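Local coordinates for hypothetical protein TM1553 (Thermotoga maritima, PDB 1VRM) that belongs to the ApbE family of FAD:protein FMN transferases and probably transfers FMN from FAD onto target proteins, at residues W263-I268 with A281-A286. Residues are numbered along the deposited sequence; the frame is centred on the assembly and turned at random.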
loop_
_atom_site.group_PDB
_atom_site.type_symbol
_atom_site.label_atom_id
_atom_site.label_comp_id
_atom_site.label_asym_id
_atom_site.label_seq_id
_atom_site.Cartn_x
_atom_site.Cartn_y
_atom_site.Cartn_z
ATOM N N TRP A 263 14.851 6.665 -0.803
ATOM C CA TRP A 263 13.896 7.732 -0.686
ATOM C C TRP A 263 12.509 7.345 -1.217
ATOM O O TRP A 263 11.465 7.664 -0.608
ATOM C CB TRP A 263 14.389 9.011 -1.342
ATOM C CG TRP A 263 15.491 9.713 -0.566
ATOM C CD1 TRP A 263 15.886 9.487 0.720
ATOM C CD2 TRP A 263 16.287 10.823 -1.034
ATOM N NE1 TRP A 263 16.905 10.366 1.066
ATOM C CE2 TRP A 263 17.148 11.201 0.013
ATOM C CE3 TRP A 263 16.323 11.532 -2.219
ATOM C CZ2 TRP A 263 18.060 12.260 -0.120
ATOM C CZ3 TRP A 263 17.240 12.592 -2.339
ATOM C CH2 TRP A 263 18.079 12.922 -1.309
ATOM N N SER A 264 12.482 6.662 -2.356
ATOM C CA SER A 264 11.197 6.145 -2.867
ATOM C C SER A 264 11.340 4.983 -3.811
ATOM O O SER A 264 12.403 4.766 -4.405
ATOM C CB SER A 264 10.382 7.233 -3.528
ATOM O OG SER A 264 10.997 7.690 -4.703
ATOM N N VAL A 265 10.277 4.194 -3.904
ATOM C CA VAL A 265 10.217 3.119 -4.893
ATOM C C VAL A 265 8.826 3.201 -5.521
ATOM O O VAL A 265 7.835 3.265 -4.794
ATOM C CB VAL A 265 10.360 1.728 -4.253
ATOM C CG1 VAL A 265 10.056 0.618 -5.275
ATOM C CG2 VAL A 265 11.742 1.526 -3.599
ATOM N N THR A 266 8.793 3.205 -6.850
ATOM C CA THR A 266 7.574 3.312 -7.652
ATOM C C THR A 266 7.464 2.043 -8.480
ATOM O O THR A 266 8.450 1.641 -9.127
ATOM C CB THR A 266 7.636 4.530 -8.634
ATOM O OG1 THR A 266 7.773 5.778 -7.884
ATOM C CG2 THR A 266 6.435 4.550 -9.498
ATOM N N ILE A 267 6.307 1.400 -8.400
ATOM C CA ILE A 267 6.062 0.147 -9.091
ATOM C C ILE A 267 4.865 0.284 -10.003
ATOM O O ILE A 267 3.809 0.716 -9.581
ATOM C CB ILE A 267 5.678 -0.947 -8.084
ATOM C CG1 ILE A 267 6.772 -1.149 -7.040
ATOM C CG2 ILE A 267 5.290 -2.240 -8.708
ATOM C CD1 ILE A 267 7.989 -1.621 -7.547
ATOM N N ILE A 268 5.081 -0.105 -11.254
ATOM C CA ILE A 268 4.000 -0.313 -12.215
ATOM C C ILE A 268 3.677 -1.798 -12.248
ATOM O O ILE A 268 4.564 -2.642 -12.391
ATOM C CB ILE A 268 4.419 0.132 -13.617
ATOM C CG1 ILE A 268 4.783 1.618 -13.634
ATOM C CG2 ILE A 268 3.324 -0.274 -14.617
ATOM C CD1 ILE A 268 5.496 2.050 -14.909
ATOM N N ALA A 281 7.704 -3.701 -0.132
ATOM C CA ALA A 281 8.787 -4.678 -0.075
ATOM C C ALA A 281 10.057 -4.158 -0.766
ATOM O O ALA A 281 11.165 -4.318 -0.279
ATOM C CB ALA A 281 8.384 -5.974 -0.753
ATOM N N GLY A 282 9.872 -3.559 -1.936
ATOM C CA GLY A 282 11.032 -3.015 -2.685
ATOM C C GLY A 282 11.735 -1.914 -1.922
ATOM O O GLY A 282 12.978 -1.807 -1.946
ATOM N N PHE A 283 10.973 -1.068 -1.251
ATOM C CA PHE A 283 11.555 -0.007 -0.416
ATOM C C PHE A 283 12.483 -0.621 0.656
ATOM O O PHE A 283 13.597 -0.201 0.845
ATOM C CB PHE A 283 10.472 0.785 0.261
ATOM C CG PHE A 283 10.981 2.025 0.967
ATOM C CD1 PHE A 283 11.521 1.906 2.244
ATOM C CD2 PHE A 283 10.923 3.263 0.376
ATOM C CE1 PHE A 283 11.976 3.028 2.929
ATOM C CE2 PHE A 283 11.400 4.394 1.041
ATOM C CZ PHE A 283 11.916 4.264 2.323
ATOM N N VAL A 284 11.984 -1.629 1.354
ATOM C CA VAL A 284 12.745 -2.311 2.378
ATOM C C VAL A 284 13.962 -3.040 1.811
ATOM O O VAL A 284 14.996 -3.066 2.436
ATOM C CB VAL A 284 11.861 -3.304 3.156
ATOM C CG1 VAL A 284 12.706 -4.225 4.052
ATOM C CG2 VAL A 284 10.723 -2.580 3.912
HETATM N N MSE A 285 13.825 -3.686 0.661
HETATM C CA MSE A 285 14.911 -4.493 0.125
HETATM C C MSE A 285 15.971 -3.667 -0.606
HETATM O O MSE A 285 17.116 -4.117 -0.734
HETATM C CB MSE A 285 14.314 -5.531 -0.819
HETATM C CG MSE A 285 13.537 -6.570 -0.070
HETATM SE SE MSE A 285 12.761 -7.902 -1.290
HETATM C CE MSE A 285 14.550 -8.964 -1.528
ATOM N N ALA A 286 15.583 -2.520 -1.132
ATOM C CA ALA A 286 16.487 -1.763 -2.042
ATOM C C ALA A 286 17.647 -1.094 -1.295
ATOM O O ALA A 286 18.668 -0.739 -1.897
ATOM C CB ALA A 286 15.738 -0.746 -2.836
#
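The ring of Phe283 turns its edge to the carbonyl O of Trp263, where the chain turns a corner: its CE2 lies 3.7 Å from that Trp263 O, which sits in the plane of the ring, an edge-on approach that sets the weakly positive rim of an aromatic against a carbonyl oxygen. Ser264 N and Val265 CG2 approach the same ring obliquely, and His248 meets it with its own ring plane at about 80°. Phe283 CG stands anti to the backbone N (chi1 -171°), closer than CB to the Trp263 carbonyl. There Trp263 and Ser264 both face Val307 in a classic beta bulge of the antiparallel sheet, and helix 272-296, which follows strand 262-269 directly in the chain, packs back across it; the axes of strand 264-268 and helix 281-286 approach to 7.8 Å, their N-to-C directions at 136°. Val265 lies where the strand backbone comes nearest the helix, its CA 5.6 Å from the CA of Phe283. Its CG2, anti to the carbonyl carbon, presses on the helix backbone, 3.5 Å from Phe283 CA, while Phe283 CB is 4.1 Å from the same Val265 methyl. Gly282 has no side chain, and Val265 CG2 packs directly on its backbone, with Gly282 C at 3.8 Å.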